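Local atomic coordinates of periplasmic binding protein (Veillonella parvula, PDB entry 4OVK), a protein that probably captures a solute, perhaps a metal chelate as in related periplasmic binding proteins, and hands it to a membrane ABC transporter. Residues I36-W41 with V126-G131; V104-D109 with R141-I146; E224-W229 with S258-V263. One frame throughout, in Å; residues are numbered along the deposited sequence.

Contact 1: I36-W41 with V126-G131; sequences IVPIPW and VSIKYG
The apolar part of this contact is carried by one methyl group, I128 CD1, which touches both the indole of W41 and the ring of P38. It lies over one face of W41, near the axis of the five-membered ring, in a CH-pi interaction. P38 comes in obliquely, its CG 3.9 Å from I128 CD1. The torsions of I128 make this possible: CG1 sits between the backbone N and the carbonyl carbon (chi1 60°), and the extended end of the chain (chi2 161°) carries CD1 across to the indole. An isoleucine suits the place: its unbranched end reaches out to put one methyl in the angle between a flat indole and a proline ring.

The two segments belong to the first alpha/beta lobe, at the carboxyl ends of parallel strands 34-36 and 125-128. Strand 104-108 lies between these two in the sheet, so the contact reaches across the end of that strand, with P38 also resting on W108. W41 opens helix 41-49 and is a broad aromatic side chain that touches the sheet side through I128 and helix 133-147 through I136 and L143.

The polar link is indirect. Water 1 lies in the plane of the indole at its edge, where it accepts a hydrogen bond from W41 NE1 at 3.2 Å. The same water donates to K129 O at 2.7 Å. In this way the ring's N-H, buried on a largely apolar side chain, is satisfied, and the water ties it to the loop that follows strand 125-128.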
# COMPACT_ATOMS: atom_id res chain seq x y z
N ILE A 36 -7.23 -13.35 -7.70
CA ILE A 36 -7.29 -11.96 -7.31
C ILE A 36 -6.85 -11.06 -8.45
O ILE A 36 -5.70 -11.08 -8.86
CB ILE A 36 -6.42 -11.70 -6.06
CG1 ILE A 36 -6.80 -12.67 -4.94
CG2 ILE A 36 -6.54 -10.25 -5.59
CD1 ILE A 36 -5.68 -13.06 -4.03
N VAL A 37 -7.80 -10.27 -8.97
CA VAL A 37 -7.52 -9.33 -10.05
C VAL A 37 -6.81 -8.05 -9.57
O VAL A 37 -5.79 -7.66 -10.16
CB VAL A 37 -8.81 -9.01 -10.84
CG1 VAL A 37 -8.63 -7.79 -11.75
CG2 VAL A 37 -9.24 -10.24 -11.63
N PRO A 38 -7.32 -7.38 -8.52
CA PRO A 38 -6.69 -6.11 -8.09
C PRO A 38 -5.27 -6.32 -7.58
O PRO A 38 -5.01 -7.28 -6.86
CB PRO A 38 -7.61 -5.63 -6.96
CG PRO A 38 -8.93 -6.27 -7.25
CD PRO A 38 -8.59 -7.61 -7.81
N ILE A 39 -4.37 -5.42 -7.94
CA ILE A 39 -2.94 -5.65 -7.69
C ILE A 39 -2.59 -5.71 -6.19
O ILE A 39 -1.94 -6.66 -5.76
CB ILE A 39 -2.05 -4.64 -8.44
CG1 ILE A 39 -2.22 -4.81 -9.96
CG2 ILE A 39 -0.59 -4.82 -8.04
CD1 ILE A 39 -1.68 -3.66 -10.77
N PRO A 40 -3.02 -4.72 -5.39
CA PRO A 40 -2.64 -4.76 -3.96
C PRO A 40 -3.35 -5.84 -3.13
O PRO A 40 -2.93 -6.14 -1.99
CB PRO A 40 -3.04 -3.37 -3.44
CG PRO A 40 -3.93 -2.78 -4.46
CD PRO A 40 -3.73 -3.48 -5.76
N TRP A 41 -4.42 -6.39 -3.67
CA TRP A 41 -5.27 -7.30 -2.90
C TRP A 41 -4.70 -8.70 -2.73
O TRP A 41 -5.21 -9.47 -1.91
CB TRP A 41 -6.72 -7.27 -3.43
CG TRP A 41 -7.35 -5.98 -2.98
CD1 TRP A 41 -7.19 -4.74 -3.55
CD2 TRP A 41 -8.11 -5.77 -1.78
NE1 TRP A 41 -7.85 -3.79 -2.81
CE2 TRP A 41 -8.42 -4.40 -1.72
CE3 TRP A 41 -8.59 -6.62 -0.78
CZ2 TRP A 41 -9.18 -3.85 -0.68
CZ3 TRP A 41 -9.34 -6.07 0.26
CH2 TRP A 41 -9.61 -4.69 0.31
N VAL A 126 -16.52 -11.51 -6.50
CA VAL A 126 -16.89 -10.45 -5.57
C VAL A 126 -16.18 -9.18 -5.99
O VAL A 126 -14.99 -9.20 -6.33
CB VAL A 126 -16.59 -10.78 -4.09
CG1 VAL A 126 -17.48 -11.93 -3.61
CG2 VAL A 126 -15.14 -11.11 -3.85
N SER A 127 -16.94 -8.09 -5.97
CA SER A 127 -16.43 -6.81 -6.42
C SER A 127 -16.01 -5.98 -5.23
O SER A 127 -16.73 -5.89 -4.24
CB SER A 127 -17.50 -6.07 -7.24
OG SER A 127 -17.83 -6.80 -8.42
N ILE A 128 -14.82 -5.39 -5.32
CA ILE A 128 -14.36 -4.44 -4.32
C ILE A 128 -14.15 -3.05 -4.94
O ILE A 128 -14.34 -2.86 -6.15
CB ILE A 128 -13.08 -4.93 -3.64
CG1 ILE A 128 -11.95 -5.11 -4.65
CG2 ILE A 128 -13.32 -6.23 -2.88
CD1 ILE A 128 -10.61 -5.14 -3.97
N LYS A 129 -13.76 -2.09 -4.11
CA LYS A 129 -13.57 -0.68 -4.51
C LYS A 129 -12.16 -0.17 -4.23
O LYS A 129 -11.42 -0.77 -3.45
CB LYS A 129 -14.53 0.22 -3.76
CG LYS A 129 -16.01 -0.06 -3.99
CD LYS A 129 -16.82 1.16 -3.57
CE LYS A 129 -18.28 0.81 -3.33
NZ LYS A 129 -18.91 0.20 -4.54
N TYR A 130 -11.82 0.97 -4.84
CA TYR A 130 -10.51 1.61 -4.68
C TYR A 130 -10.63 3.10 -4.44
O TYR A 130 -11.61 3.73 -4.87
CB TYR A 130 -9.66 1.40 -5.93
N GLY A 131 -9.62 3.66 -3.76
CA GLY A 131 -9.48 5.11 -3.60
C GLY A 131 -9.24 5.56 -2.17
O GLY A 131 -8.55 6.57 -1.94
O HOH W 1 -8.82 -0.74 -2.62

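Contact 2: V104-D109 with R141-I146; sequences VVIIWD and RLLGKI
V104 and I146 meet through their methyl branches, CG1 of the valine lying 4.0 Å from CG2 of the isoleucine. On V104, CG1 stands between the backbone N and the carbonyl carbon (chi1 64°), the branch that faces the helix. On I146 it is the short branch, CG2, that makes the touch, while CG1, beside the backbone N, carries CD1 towards I106. The contacts of I106 are less certain, since they belong to one of its two modelled conformers. In that one, I106 CD1 lies 4.3 Å from I146 CD1. In L143, chi1 -73° sets CG anti to the carbonyl carbon, and with CD1 continuing the extended chain it is CD2 that turns to I106 CD1, 4.1 Å away. Beta-branched V104 and I106 suit the strand; on the helix, L143 and I146 offer methyls to them.

Residues alternate along strand 104-108: V104 and I106 point to helix 133-147, whereas V105 and I107 pack against helix 112-120. The strand and the helix segment run nearly antiparallel, at 171°, with axes 11.8 Å apart at closest. A helix laid antiparallel over one face of a parallel sheet, with helix 112-120 on the other, is the layered alpha/beta/alpha plan of a periplasmic binding protein lobe.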
# COMPACT_ATOMS: atom_id res chain seq x y z
N VAL A 104 -13.60 -18.52 -5.95
CA VAL A 104 -14.05 -17.13 -6.00
C VAL A 104 -12.93 -16.30 -6.64
O VAL A 104 -11.75 -16.63 -6.50
CB VAL A 104 -14.46 -16.58 -4.61
CG1 VAL A 104 -13.29 -16.53 -3.66
CG2 VAL A 104 -15.13 -15.20 -4.70
N VAL A 105 -13.34 -15.27 -7.36
CA VAL A 105 -12.44 -14.30 -7.95
C VAL A 105 -12.78 -12.92 -7.39
O VAL A 105 -13.94 -12.50 -7.36
CB VAL A 105 -12.58 -14.26 -9.49
CG1 VAL A 105 -11.54 -13.33 -10.12
CG2 VAL A 105 -12.43 -15.67 -10.04
N ILE A 106 -11.74 -12.21 -6.96
CA ILE A 106 -11.90 -10.82 -6.52
C ILE A 106 -11.70 -9.96 -7.75
O ILE A 106 -10.67 -10.07 -8.43
CB ILE A 106 -10.86 -10.44 -5.43
CG1 ILE A 106 -10.78 -11.52 -4.33
CG2 ILE A 106 -11.18 -9.07 -4.84
CD1 ILE A 106 -12.08 -11.78 -3.60
N ILE A 107 -12.68 -9.10 -8.04
CA ILE A 107 -12.63 -8.18 -9.17
C ILE A 107 -12.95 -6.76 -8.70
O ILE A 107 -13.25 -6.54 -7.54
CB ILE A 107 -13.62 -8.59 -10.29
CG1 ILE A 107 -15.07 -8.56 -9.80
CG2 ILE A 107 -13.26 -9.96 -10.84
CD1 ILE A 107 -16.09 -8.78 -10.91
N TRP A 108 -12.89 -5.81 -9.63
CA TRP A 108 -13.24 -4.42 -9.37
C TRP A 108 -14.72 -4.15 -9.58
O TRP A 108 -15.36 -4.77 -10.44
CB TRP A 108 -12.47 -3.50 -10.29
CG TRP A 108 -11.01 -3.35 -10.01
CD1 TRP A 108 -9.99 -3.66 -10.85
CD2 TRP A 108 -10.41 -2.84 -8.82
NE1 TRP A 108 -8.79 -3.37 -10.26
CE2 TRP A 108 -9.01 -2.87 -9.01
CE3 TRP A 108 -10.91 -2.35 -7.60
CZ2 TRP A 108 -8.11 -2.43 -8.04
CZ3 TRP A 108 -10.00 -1.93 -6.63
CH2 TRP A 108 -8.63 -1.96 -6.86
N ASP A 109 -15.23 -3.17 -8.83
CA ASP A 109 -16.63 -2.72 -8.97
C ASP A 109 -16.99 -2.28 -10.38
O ASP A 109 -18.14 -2.44 -10.80
CB ASP A 109 -16.95 -1.62 -7.96
CG ASP A 109 -16.04 -0.41 -8.08
OD1 ASP A 109 -15.05 -0.44 -8.85
OD2 ASP A 109 -16.31 0.57 -7.37
N ARG A 141 -13.14 -6.91 5.68
CA ARG A 141 -14.27 -7.54 6.37
C ARG A 141 -14.89 -8.59 5.46
O ARG A 141 -15.19 -9.71 5.89
CB ARG A 141 -15.27 -6.48 6.79
CG ARG A 141 -16.43 -7.03 7.62
CD ARG A 141 -17.18 -5.92 8.32
NE ARG A 141 -16.44 -5.39 9.46
CZ ARG A 141 -16.42 -4.11 9.83
NH1 ARG A 141 -15.71 -3.75 10.89
NH2 ARG A 141 -17.08 -3.18 9.16
N LEU A 142 -15.06 -8.22 4.19
CA LEU A 142 -15.55 -9.13 3.17
C LEU A 142 -14.65 -10.37 3.04
O LEU A 142 -15.15 -11.50 3.03
CB LEU A 142 -15.67 -8.39 1.82
CG LEU A 142 -15.97 -9.19 0.54
CD1 LEU A 142 -17.32 -9.87 0.63
CD2 LEU A 142 -15.94 -8.28 -0.67
N LEU A 143 -13.34 -10.16 2.95
CA LEU A 143 -12.40 -11.29 2.89
C LEU A 143 -12.53 -12.21 4.11
O LEU A 143 -12.40 -13.43 3.99
CB LEU A 143 -10.97 -10.79 2.75
CG LEU A 143 -10.64 -10.23 1.37
CD1 LEU A 143 -9.25 -9.62 1.42
CD2 LEU A 143 -10.75 -11.30 0.30
N GLY A 144 -12.76 -11.63 5.28
CA GLY A 144 -12.98 -12.42 6.48
C GLY A 144 -14.16 -13.37 6.37
O GLY A 144 -14.10 -14.49 6.85
N LYS A 145 -15.22 -12.92 5.71
CA LYS A 145 -16.41 -13.76 5.50
C LYS A 145 -16.12 -14.83 4.45
O LYS A 145 -16.50 -15.98 4.60
CB LYS A 145 -17.59 -12.91 5.08
CG LYS A 145 -18.12 -12.05 6.22
CD LYS A 145 -19.57 -11.67 6.03
CE LYS A 145 -20.07 -10.86 7.22
NZ LYS A 145 -19.22 -9.66 7.46
N ILE A 146 -15.43 -14.44 3.39
CA ILE A 146 -15.06 -15.39 2.33
C ILE A 146 -14.15 -16.50 2.86
O ILE A 146 -14.38 -17.69 2.61
CB ILE A 146 -14.40 -14.66 1.16
CG1 ILE A 146 -15.45 -13.79 0.45
CG2 ILE A 146 -13.74 -15.65 0.19
CD1 ILE A 146 -14.88 -12.81 -0.54

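Contact 3: E224-W229 with S258-V263; sequences EEIMTW and SNIKAV
While I260 meets I226 and M227 on helix 223-229, the indole of W229 on the same helix leads away from it and has E225 O over one face, 3.3 Å above the plane and towards the rim. That carbonyl also accepts a hydrogen bond from W229 N, one helical turn on, at 2.9 Å. Beyond the segments the indole packs on L182 and T214.

Across the contact I260 works with its terminal methyl. CG1 leaves beside the backbone N (chi1 -60°), and chi2 of -79° bends CD1 out of the extended line towards the helix, 3.6 Å from both I226 O and M227 CA. I226 CG2 and M227 CG (a selenomethionine) each lie 4.2 Å from it. An isoleucine's apolar end suits this buried seat on helix backbone; aliphatic I226 also touches L182 of strand 180-184, whereas M227 lies at the surface.

I260 holds the N-cap position of helix 261-264 but has no polar side chain, and D230 OD1 accepts a hydrogen bond from K261 N. Water 2 donates to W229 O and weakly accepts from K261 NZ. Helices 223-229 and 261-264 each lead into a strand, 233-236 and 268-270, neighbours in the parallel sheet of the second alpha/beta lobe.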
# COMPACT_ATOMS: atom_id res chain seq x y z
N GLU A 224 11.61 24.52 -11.75
CA GLU A 224 11.45 25.88 -11.23
C GLU A 224 10.37 25.97 -10.13
O GLU A 224 10.59 26.63 -9.11
CB GLU A 224 11.15 26.86 -12.38
CG GLU A 224 11.17 28.32 -11.96
CD GLU A 224 9.78 28.92 -11.82
OE1 GLU A 224 9.22 29.36 -12.84
OE2 GLU A 224 9.27 28.97 -10.68
N GLU A 225 9.24 25.29 -10.34
CA GLU A 225 8.19 25.21 -9.31
C GLU A 225 8.72 24.63 -8.00
O GLU A 225 8.44 25.15 -6.92
CB GLU A 225 7.00 24.35 -9.80
CG GLU A 225 6.06 25.05 -10.76
CD GLU A 225 5.07 24.09 -11.41
OE1 GLU A 225 3.93 24.00 -10.90
OE2 GLU A 225 5.44 23.42 -12.40
N ILE A 226 9.47 23.53 -8.11
CA ILE A 226 10.02 22.85 -6.94
C ILE A 226 11.03 23.75 -6.21
O ILE A 226 11.06 23.78 -4.97
CB ILE A 226 10.63 21.47 -7.32
CG1 ILE A 226 9.51 20.52 -7.79
CG2 ILE A 226 11.39 20.86 -6.15
CD1 ILE A 226 10.01 19.23 -8.41
N MSE A 227 11.85 24.48 -6.96
CA MSE A 227 12.80 25.42 -6.37
C MSE A 227 12.06 26.49 -5.60
O MSE A 227 12.45 26.85 -4.49
CB MSE A 227 13.71 26.02 -7.45
CG MSE A 227 14.67 24.97 -8.01
SE MSE A 227 15.63 25.66 -9.59
CE MSE A 227 16.81 26.95 -8.67
N THR A 228 10.96 26.97 -6.16
CA THR A 228 10.12 27.98 -5.50
C THR A 228 9.50 27.45 -4.20
O THR A 228 9.56 28.13 -3.16
CB THR A 228 9.01 28.46 -6.47
OG1 THR A 228 9.63 29.09 -7.60
CG2 THR A 228 8.07 29.46 -5.80
N TRP A 229 8.92 26.24 -4.25
CA TRP A 229 8.35 25.61 -3.05
C TRP A 229 9.41 25.46 -1.97
O TRP A 229 9.16 25.77 -0.81
CB TRP A 229 7.75 24.23 -3.36
CG TRP A 229 6.60 24.23 -4.34
CD1 TRP A 229 5.76 25.27 -4.62
CD2 TRP A 229 6.16 23.13 -5.14
NE1 TRP A 229 4.84 24.89 -5.57
CE2 TRP A 229 5.05 23.58 -5.90
CE3 TRP A 229 6.60 21.81 -5.30
CZ2 TRP A 229 4.38 22.76 -6.80
CZ3 TRP A 229 5.92 20.99 -6.19
CH2 TRP A 229 4.83 21.47 -6.93
N SER A 258 20.50 21.08 -5.69
CA SER A 258 21.53 21.40 -4.67
C SER A 258 21.18 22.52 -3.69
O SER A 258 21.74 22.56 -2.58
CB SER A 258 22.87 21.71 -5.35
OG SER A 258 22.82 22.92 -6.09
N ASN A 259 20.28 23.42 -4.08
CA ASN A 259 19.93 24.57 -3.25
C ASN A 259 18.58 24.43 -2.53
O ASN A 259 18.10 25.38 -1.93
CB ASN A 259 19.93 25.83 -4.12
CG ASN A 259 21.31 26.17 -4.65
OD1 ASN A 259 22.31 26.12 -3.92
ND2 ASN A 259 21.38 26.53 -5.93
N ILE A 260 18.00 23.23 -2.58
CA ILE A 260 16.72 22.96 -1.92
C ILE A 260 16.99 22.63 -0.45
O ILE A 260 17.91 21.86 -0.16
CB ILE A 260 15.97 21.78 -2.58
CG1 ILE A 260 15.67 22.08 -4.06
CG2 ILE A 260 14.70 21.43 -1.81
CD1 ILE A 260 14.48 22.98 -4.28
N LYS A 261 16.19 23.20 0.46
CA LYS A 261 16.39 22.99 1.91
C LYS A 261 16.51 21.51 2.28
O LYS A 261 17.45 21.12 2.97
CB LYS A 261 15.26 23.64 2.72
CG LYS A 261 15.26 25.17 2.71
CD LYS A 261 13.96 25.71 3.32
CE LYS A 261 13.93 27.23 3.39
NZ LYS A 261 12.61 27.71 3.90
N ALA A 262 15.57 20.68 1.82
CA ALA A 262 15.61 19.24 2.10
C ALA A 262 16.93 18.60 1.67
O ALA A 262 17.40 17.66 2.31
CB ALA A 262 14.44 18.50 1.43
N VAL A 263 17.53 19.11 0.60
CA VAL A 263 18.76 18.55 0.06
C VAL A 263 19.96 19.03 0.88
O VAL A 263 20.83 18.23 1.26
CB VAL A 263 18.91 18.88 -1.43
CG1 VAL A 263 20.22 18.33 -1.98
CG2 VAL A 263 17.73 18.32 -2.20
O HOH W 2 10.00 26.33 2.21

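Contacts 1 and 2 share one sheet in the first lobe and interlock along the chain: strands 104-108 and 125-128 are neighbours, with I107 N probably bonded to V126 O and D109 N to I128 O. Contact 2 is wholly aliphatic, on one face of the sheet, while contact 1, at the carboxyl end of the strands, adds an aromatic face and a bridging water. Contact 3 lies in the second lobe, its centre about 37 Å from that of contact 1 and 44 Å from that of contact 2. It pairs a helix with a loop rather than with a sheet, and one of its residues is exposed, whereas those of the other two are buried.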